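Local coordinates for protein purine nucleosidase, (IunH-1) (Sulfolobus solfataricus, PDB 3T8J) that is a nucleosidase-family protein of alpha/beta fold that binds a sodium ion at the end of its central beta sheet, at residues I6-D9 against D13-L16; E117-S122 against I240-A245; H234-A239 against K298-K303. All blocks are in the same frame, centred on the assembly; numbering follows the deposited sequence.

Contact 1: residues I6-D9 against D13-L16; sequences IDCD and DDVL. With NA (sodium ion), chain B.
Strand 3-8 and helix 12-23 lie closest where C8 and D14 face each other, with their CA atoms 6.0 Å apart. D14 carries most of the contact. Its CB sits against the C8 side chain, 3.9 Å from C8 SG. Its carboxylate reaches past C8 to the sodium ion. The first torsion of D14 sets CG opposite the carbonyl carbon (chi1 -56°), and this brings OD1 within 3.6 Å of C8 CA. The CD1 methyl of I6 lies loosely near the carbonyl O of D14.

The sodium ion joins the two acids. D9 OD2 binds it at 2.3 Å, and D14 OD1 binds it at the same distance. D9 starts out pointing away from the helix, but its CG lies between backbone N and carbonyl carbon (chi1 57°), and the carboxylate end turns back to the metal. The two carboxylate planes stand 89° apart. I121 O, S122 OG and a water complete the site. The water lies 2.4 Å from the ion and 2.8 Å from D14 OD2, to which it can donate. A11 N also bonds to D14 OD2, and N37 N holds D9 OD1. Both carboxylates are therefore fixed at both oxygens.

The contact joins strand 3-8 to helix 12-23 in the beta-alpha-beta unit that strand 27-33 completes. The metal lies at the C-terminal end of the strand, as in the aspartate-rich metal sites of this family. The ion bridges D9 OD2 and D14 OD1, 3.7 Å apart, and ties the strand end to the helix.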
loop_
_atom_site.group_PDB
_atom_site.type_symbol
_atom_site.label_atom_id
_atom_site.label_comp_id
_atom_site.label_asym_id
_atom_site.label_seq_id
_atom_site.Cartn_x
_atom_site.Cartn_y
_atom_site.Cartn_z
ATOM N N ILE A 6 -19.110 19.929 21.345
ATOM C CA ILE A 6 -18.379 18.745 21.786
ATOM C C ILE A 6 -18.873 17.553 20.974
ATOM O O ILE A 6 -20.067 17.316 20.884
ATOM C CB ILE A 6 -18.496 18.516 23.340
ATOM C CG1 ILE A 6 -17.639 17.327 23.796
ATOM C CG2 ILE A 6 -19.929 18.371 23.805
ATOM C CD1 ILE A 6 -17.583 17.187 25.339
ATOM N N ASP A 7 -17.933 16.828 20.368
ATOM C CA ASP A 7 -18.209 15.693 19.480
ATOM C C ASP A 7 -17.803 14.411 20.194
ATOM O O ASP A 7 -16.637 14.230 20.543
ATOM C CB ASP A 7 -17.457 15.888 18.153
ATOM C CG ASP A 7 -17.847 14.861 17.083
ATOM O OD1 ASP A 7 -18.985 14.883 16.542
ATOM O OD2 ASP A 7 -16.996 13.980 16.769
ATOM N N CYS A 8 -18.801 13.547 20.410
ATOM C CA CYS A 8 -18.739 12.413 21.349
ATOM C C CYS A 8 -19.110 11.055 20.725
ATOM O O CYS A 8 -20.184 10.906 20.127
ATOM C CB CYS A 8 -19.734 12.648 22.497
ATOM S SG CYS A 8 -19.393 14.083 23.488
ATOM N N ASP A 9 -18.243 10.049 20.931
ATOM C CA ASP A 9 -18.595 8.621 20.798
ATOM C C ASP A 9 -18.863 8.126 22.216
ATOM O O ASP A 9 -18.060 7.447 22.829
ATOM C CB ASP A 9 -17.534 7.776 20.046
ATOM C CG ASP A 9 -16.116 7.811 20.656
ATOM O OD1 ASP A 9 -15.372 6.815 20.474
ATOM O OD2 ASP A 9 -15.679 8.832 21.253
ATOM N N ASP A 13 -15.418 9.163 29.629
ATOM C CA ASP A 13 -14.582 10.361 29.603
ATOM C C ASP A 13 -15.214 11.456 28.740
ATOM O O ASP A 13 -14.868 12.647 28.904
ATOM C CB ASP A 13 -13.149 10.044 29.136
ATOM C CG ASP A 13 -12.078 10.718 29.994
ATOM O OD1 ASP A 13 -12.226 10.792 31.238
ATOM O OD2 ASP A 13 -11.051 11.145 29.444
ATOM N N ASP A 14 -16.137 11.097 27.840
ATOM C CA ASP A 14 -16.923 12.103 27.082
ATOM C C ASP A 14 -17.902 12.799 28.026
ATOM O O ASP A 14 -18.077 14.004 27.983
ATOM C CB ASP A 14 -17.722 11.465 25.920
ATOM C CG ASP A 14 -16.865 10.686 24.948
ATOM O OD1 ASP A 14 -16.506 11.271 23.890
ATOM O OD2 ASP A 14 -16.542 9.489 25.223
ATOM N N VAL A 15 -18.616 12.000 28.836
ATOM C CA VAL A 15 -19.514 12.557 29.853
ATOM C C VAL A 15 -18.762 13.496 30.793
ATOM O O VAL A 15 -19.198 14.647 31.033
ATOM C CB VAL A 15 -20.232 11.453 30.659
ATOM C CG1 VAL A 15 -21.063 12.087 31.839
ATOM C CG2 VAL A 15 -21.137 10.656 29.713
ATOM N N LEU A 16 -17.608 13.062 31.297
ATOM C CA LEU A 16 -16.852 13.931 32.202
ATOM C C LEU A 16 -16.336 15.210 31.519
ATOM O O LEU A 16 -16.300 16.264 32.137
ATOM C CB LEU A 16 -15.702 13.173 32.860
ATOM C CG LEU A 16 -15.236 13.764 34.188
ATOM C CD1 LEU A 16 -16.237 13.436 35.307
ATOM C CD2 LEU A 16 -13.849 13.257 34.567
HETATM NA NA NA B . -14.839 10.561 22.482
HETATM O O HOH W 1 -14.044 9.040 24.094
#

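Contact 2: residues E117-S122 against I240-A245; sequences EFLAIS and ITTAIA. With NA (sodium ion), chain B.
The side-chain packing centres on L119, which points from strand 116-120 toward helix 237-246. Its two methyl branches divide the work. CD1 meets the methyl CG2 of T241 at 3.9 Å. CD2 rests against T242, 3.4 Å from the hydroxyl oxygen OG1 and also touching the methyl CG2. The leucine and T242 side chains cross at about a right angle. The L119 CG lies opposite the backbone N (chi1 -180°), which carries both methyls out to the helix. I121 adds a looser touch, its CG2 lying 4.3 Å from T241 CG2.

Strand 116-120 lies next to strand 3-8 in the parallel part of the sheet, and helix 237-246 packs over one side of it in this alpha/beta fold. W145 of strand 141-147 and L21 of helix 12-23 also touch L119.

The polar ends of the two threonines bond within their own helix. T241 OG1 bonds to P237 O, and T242 OG1 bonds to D238 O. T242 OG1 also makes a weak bond with S17 OG, while the T241 methyl faces L119.

Metal binding falls to the two residues just beyond the strand. I121 O holds the sodium ion at 2.3 Å, and S122 OG holds it at 2.5 Å. D9, D14 and a water supply the other ligands. S122 OG also hydrogen-bonds to D7 O on the neighbouring strand.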
loop_
_atom_site.group_PDB
_atom_site.type_symbol
_atom_site.label_atom_id
_atom_site.label_comp_id
_atom_site.label_asym_id
_atom_site.label_seq_id
_atom_site.Cartn_x
_atom_site.Cartn_y
_atom_site.Cartn_z
ATOM N N GLU A 117 -15.439 26.958 18.863
ATOM C CA GLU A 117 -14.387 26.006 19.098
ATOM C C GLU A 117 -14.972 24.605 19.031
ATOM O O GLU A 117 -16.119 24.388 19.426
ATOM C CB GLU A 117 -13.703 26.268 20.440
ATOM C CG GLU A 117 -13.082 27.705 20.482
ATOM C CD GLU A 117 -12.343 28.003 21.777
ATOM O OE1 GLU A 117 -11.354 27.293 22.064
ATOM O OE2 GLU A 117 -12.729 28.980 22.495
ATOM N N PHE A 118 -14.187 23.674 18.525
ATOM C CA PHE A 118 -14.648 22.290 18.315
ATOM C C PHE A 118 -13.806 21.338 19.150
ATOM O O PHE A 118 -12.600 21.225 18.947
ATOM C CB PHE A 118 -14.557 21.926 16.817
ATOM C CG PHE A 118 -15.300 20.697 16.427
ATOM C CD1 PHE A 118 -16.581 20.782 15.893
ATOM C CD2 PHE A 118 -14.711 19.447 16.544
ATOM C CE1 PHE A 118 -17.284 19.626 15.536
ATOM C CE2 PHE A 118 -15.413 18.278 16.185
ATOM C CZ PHE A 118 -16.704 18.390 15.656
ATOM N N LEU A 119 -14.450 20.640 20.098
ATOM C CA LEU A 119 -13.752 19.695 20.965
ATOM C C LEU A 119 -13.937 18.294 20.366
ATOM O O LEU A 119 -14.987 17.651 20.530
ATOM C CB LEU A 119 -14.277 19.826 22.395
ATOM C CG LEU A 119 -13.654 18.916 23.443
ATOM C CD1 LEU A 119 -12.135 19.083 23.558
ATOM C CD2 LEU A 119 -14.320 19.143 24.813
ATOM N N ALA A 120 -12.914 17.890 19.606
ATOM C CA ALA A 120 -12.875 16.654 18.840
ATOM C C ALA A 120 -12.214 15.575 19.683
ATOM O O ALA A 120 -11.024 15.264 19.515
ATOM C CB ALA A 120 -12.092 16.870 17.521
ATOM N N ILE A 121 -13.013 14.979 20.571
ATOM C CA ILE A 121 -12.535 13.920 21.482
ATOM C C ILE A 121 -12.921 12.512 21.022
ATOM O O ILE A 121 -12.915 11.576 21.809
ATOM C CB ILE A 121 -12.976 14.177 22.950
ATOM C CG1 ILE A 121 -14.474 14.476 23.070
ATOM C CG2 ILE A 121 -12.170 15.352 23.539
ATOM C CD1 ILE A 121 -15.033 14.384 24.521
ATOM N N SER A 122 -13.252 12.381 19.748
ATOM C CA SER A 122 -13.798 11.165 19.148
ATOM C C SER A 122 -13.300 10.993 17.717
ATOM O O SER A 122 -12.617 11.898 17.170
ATOM C CB SER A 122 -15.334 11.274 19.168
ATOM O OG SER A 122 -15.795 11.655 20.477
ATOM N N ILE A 240 -8.311 15.351 29.973
ATOM C CA ILE A 240 -7.078 16.135 29.855
ATOM C C ILE A 240 -7.146 17.102 28.671
ATOM O O ILE A 240 -6.768 18.285 28.801
ATOM C CB ILE A 240 -5.829 15.231 29.781
ATOM C CG1 ILE A 240 -5.538 14.607 31.142
ATOM C CG2 ILE A 240 -4.593 16.046 29.328
ATOM C CD1 ILE A 240 -4.463 13.474 31.117
ATOM N N THR A 241 -7.632 16.619 27.522
ATOM C CA THR A 241 -7.779 17.468 26.345
ATOM C C THR A 241 -8.678 18.662 26.677
ATOM O O THR A 241 -8.367 19.805 26.358
ATOM C CB THR A 241 -8.361 16.684 25.159
ATOM O OG1 THR A 241 -7.501 15.560 24.876
ATOM C CG2 THR A 241 -8.510 17.576 23.905
ATOM N N THR A 242 -9.796 18.372 27.323
ATOM C CA THR A 242 -10.777 19.385 27.714
ATOM C C THR A 242 -10.198 20.389 28.722
ATOM O O THR A 242 -10.419 21.599 28.623
ATOM C CB THR A 242 -12.046 18.707 28.293
ATOM O OG1 THR A 242 -12.555 17.747 27.348
ATOM C CG2 THR A 242 -13.141 19.725 28.593
ATOM N N ALA A 243 -9.461 19.873 29.699
ATOM C CA ALA A 243 -8.838 20.722 30.723
ATOM C C ALA A 243 -7.855 21.695 30.078
ATOM O O ALA A 243 -7.806 22.859 30.464
ATOM C CB ALA A 243 -8.151 19.869 31.820
ATOM N N ILE A 244 -7.077 21.216 29.109
ATOM C CA ILE A 244 -6.126 22.081 28.389
ATOM C C ILE A 244 -6.902 23.108 27.547
ATOM O O ILE A 244 -6.506 24.288 27.449
ATOM C CB ILE A 244 -5.174 21.241 27.510
ATOM C CG1 ILE A 244 -4.206 20.444 28.376
ATOM C CG2 ILE A 244 -4.405 22.119 26.516
ATOM C CD1 ILE A 244 -3.512 19.337 27.591
ATOM N N ALA A 245 -8.018 22.696 26.930
ATOM C CA ALA A 245 -8.835 23.668 26.169
ATOM C C ALA A 245 -9.328 24.802 27.067
ATOM O O ALA A 245 -9.279 25.981 26.701
ATOM C CB ALA A 245 -10.003 22.974 25.470
HETATM NA NA NA B . -14.839 10.561 22.482
HETATM O O HOH W 1 -14.044 9.040 24.094
#

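Contact 3: residues H234-A239 against K298-K303; sequences HPHPDA and KSFMEK
The N-terminal end of helix 237-246 packs here against helix 297-308, through H236, A239 and F300. H236 occupies the N-cap position, just before the first helical residue. F300 points from the other helix toward it and supplies about half of the contact. The ring tip CZ lies 3.7 Å from H236 CB. The neighbouring CE2 comes to 3.9 Å from H236 CD2. The ring centroids are 5.7 Å apart and the planes are inclined at 68°, an oblique pairing. F300 CG lies opposite its backbone N (chi1 168°), and this extends the ring away from its own helix into the angle between H236 and A239. On the A239 side, CZ lies 4.1 Å from the alanine CB. CE1 lies 3.6 Å from A239 O.

The contact thus joins the last helix of the chain to the helix that begins near the metal site of this alpha/beta fold. The side chain of A239 is about 11 Å from the sodium ion.

Both nitrogens of the H236 imidazole are taken up outside the contact, ND1 by D13 OD1 on helix 12-23 and NE2 by Y214 OH on helix 209-227. With one bond at each nitrogen, the rotation of the ring is fixed, and its carbon atoms CG and CD2 are left to meet F300. D13 OD2 also accepts from A239 N, in the first turn of helix 237-246. The acid there would probably interact favourably with the helix dipole.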
loop_
_atom_site.group_PDB
_atom_site.type_symbol
_atom_site.label_atom_id
_atom_site.label_comp_id
_atom_site.label_asym_id
_atom_site.label_seq_id
_atom_site.Cartn_x
_atom_site.Cartn_y
_atom_site.Cartn_z
ATOM N N HIS A 234 -6.184 4.440 35.824
ATOM C CA HIS A 234 -6.917 4.671 34.587
ATOM C C HIS A 234 -6.514 6.024 34.016
ATOM O O HIS A 234 -6.114 6.931 34.756
ATOM C CB HIS A 234 -8.436 4.565 34.747
ATOM C CG HIS A 234 -9.062 5.653 35.559
ATOM N ND1 HIS A 234 -9.346 5.517 36.901
ATOM C CD2 HIS A 234 -9.519 6.874 35.199
ATOM C CE1 HIS A 234 -9.929 6.623 37.336
ATOM N NE2 HIS A 234 -10.034 7.465 36.326
ATOM N N PRO A 235 -6.601 6.144 32.694
ATOM C CA PRO A 235 -6.250 7.411 32.063
ATOM C C PRO A 235 -7.464 8.320 31.836
ATOM O O PRO A 235 -8.607 7.871 31.927
ATOM C CB PRO A 235 -5.673 6.954 30.737
ATOM C CG PRO A 235 -6.510 5.784 30.369
ATOM C CD PRO A 235 -6.822 5.089 31.680
ATOM N N HIS A 236 -7.187 9.590 31.512
ATOM C CA HIS A 236 -8.209 10.608 31.224
ATOM C C HIS A 236 -7.896 11.285 29.873
ATOM O O HIS A 236 -7.591 12.482 29.818
ATOM C CB HIS A 236 -8.228 11.659 32.345
ATOM C CG HIS A 236 -9.147 11.341 33.489
ATOM N ND1 HIS A 236 -10.497 11.103 33.322
ATOM C CD2 HIS A 236 -8.927 11.316 34.831
ATOM C CE1 HIS A 236 -11.059 10.908 34.504
ATOM N NE2 HIS A 236 -10.129 11.028 35.437
ATOM N N PRO A 237 -7.965 10.521 28.771
ATOM C CA PRO A 237 -7.586 11.102 27.483
ATOM C C PRO A 237 -8.408 12.336 27.117
ATOM O O PRO A 237 -7.849 13.385 26.716
ATOM C CB PRO A 237 -7.808 9.946 26.485
ATOM C CG PRO A 237 -8.778 9.036 27.155
ATOM C CD PRO A 237 -8.470 9.143 28.638
ATOM N N ASP A 238 -9.727 12.234 27.212
ATOM C CA ASP A 238 -10.617 13.335 26.823
ATOM C C ASP A 238 -10.666 14.443 27.871
ATOM O O ASP A 238 -10.675 15.626 27.525
ATOM C CB ASP A 238 -12.020 12.780 26.540
ATOM C CG ASP A 238 -11.991 11.640 25.553
ATOM O OD1 ASP A 238 -11.134 11.636 24.633
ATOM O OD2 ASP A 238 -12.812 10.701 25.686
ATOM N N ALA A 239 -10.663 14.074 29.146
ATOM C CA ALA A 239 -10.737 15.075 30.196
ATOM C C ALA A 239 -9.473 15.938 30.266
ATOM O O ALA A 239 -9.557 17.131 30.554
ATOM C CB ALA A 239 -11.047 14.401 31.561
ATOM N N LYS A 298 -0.671 17.956 38.665
ATOM C CA LYS A 298 -1.283 18.549 39.846
ATOM C C LYS A 298 -2.391 19.511 39.439
ATOM O O LYS A 298 -3.496 19.457 39.981
ATOM C CB LYS A 298 -0.233 19.275 40.690
ATOM C CG LYS A 298 -0.799 19.981 41.912
ATOM C CD LYS A 298 0.314 20.474 42.817
ATOM C CE LYS A 298 -0.226 21.296 43.983
ATOM N NZ LYS A 298 0.863 21.848 44.836
ATOM N N SER A 299 -2.101 20.367 38.460
ATOM C CA SER A 299 -3.091 21.326 37.972
ATOM C C SER A 299 -4.303 20.624 37.361
ATOM O O SER A 299 -5.434 21.054 37.582
ATOM C CB SER A 299 -2.469 22.290 36.952
ATOM O OG SER A 299 -1.492 23.108 37.561
ATOM N N PHE A 300 -4.064 19.550 36.607
ATOM C CA PHE A 300 -5.155 18.804 36.008
ATOM C C PHE A 300 -6.059 18.195 37.078
ATOM O O PHE A 300 -7.278 18.346 37.035
ATOM C CB PHE A 300 -4.636 17.705 35.072
ATOM C CG PHE A 300 -5.702 16.743 34.660
ATOM C CD1 PHE A 300 -6.793 17.168 33.924
ATOM C CD2 PHE A 300 -5.646 15.423 35.048
ATOM C CE1 PHE A 300 -7.801 16.295 33.567
ATOM C CE2 PHE A 300 -6.654 14.539 34.706
ATOM C CZ PHE A 300 -7.743 14.974 33.968
ATOM N N MET A 301 -5.464 17.532 38.063
ATOM C CA MET A 301 -6.265 16.881 39.103
ATOM C C MET A 301 -7.018 17.883 39.970
ATOM O O MET A 301 -8.085 17.583 40.485
ATOM C CB MET A 301 -5.408 15.944 39.951
ATOM C CG MET A 301 -4.954 14.696 39.206
ATOM S SD MET A 301 -6.303 13.671 38.564
ATOM C CE MET A 301 -6.994 12.980 40.072
ATOM N N GLU A 302 -6.479 19.086 40.111
ATOM C CA GLU A 302 -7.218 20.146 40.799
ATOM C C GLU A 302 -8.551 20.457 40.085
ATOM O O GLU A 302 -9.567 20.677 40.760
ATOM C CB GLU A 302 -6.349 21.399 40.965
ATOM C CG GLU A 302 -5.231 21.194 41.979
ATOM C CD GLU A 302 -4.332 22.417 42.174
ATOM O OE1 GLU A 302 -4.389 23.355 41.343
ATOM O OE2 GLU A 302 -3.570 22.439 43.170
ATOM N N LYS A 303 -8.550 20.457 38.745
ATOM C CA LYS A 303 -9.781 20.662 37.968
ATOM C C LYS A 303 -10.747 19.504 38.178
ATOM O O LYS A 303 -11.957 19.701 38.254
ATOM C CB LYS A 303 -9.509 20.800 36.455
ATOM C CG LYS A 303 -8.885 22.086 35.970
ATOM C CD LYS A 303 -9.784 23.312 36.179
ATOM C CE LYS A 303 -9.217 24.558 35.475
ATOM N NZ LYS A 303 -7.698 24.615 35.542
#

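Overall arrangement
From the N terminus, contact 1 closes first, over the short turn between strand 3-8 and helix 12-23. Contact 2 opens later, at strand 116-120, and closes at helix 237-246 after a long excursion. Contact 3 opens just before that helix and closes at helix 297-308, so contacts 2 and 3 cross, while contact 1 stands in series with both. Contacts 1 and 2 meet through neighbouring strands and share the sodium ion and its water. Contacts 2 and 3 share helix 237-246, where I240 and A243 also touch F300. D13 of contact 1 bonds to H236 of contact 3, and the touching residues of all three contacts are buried.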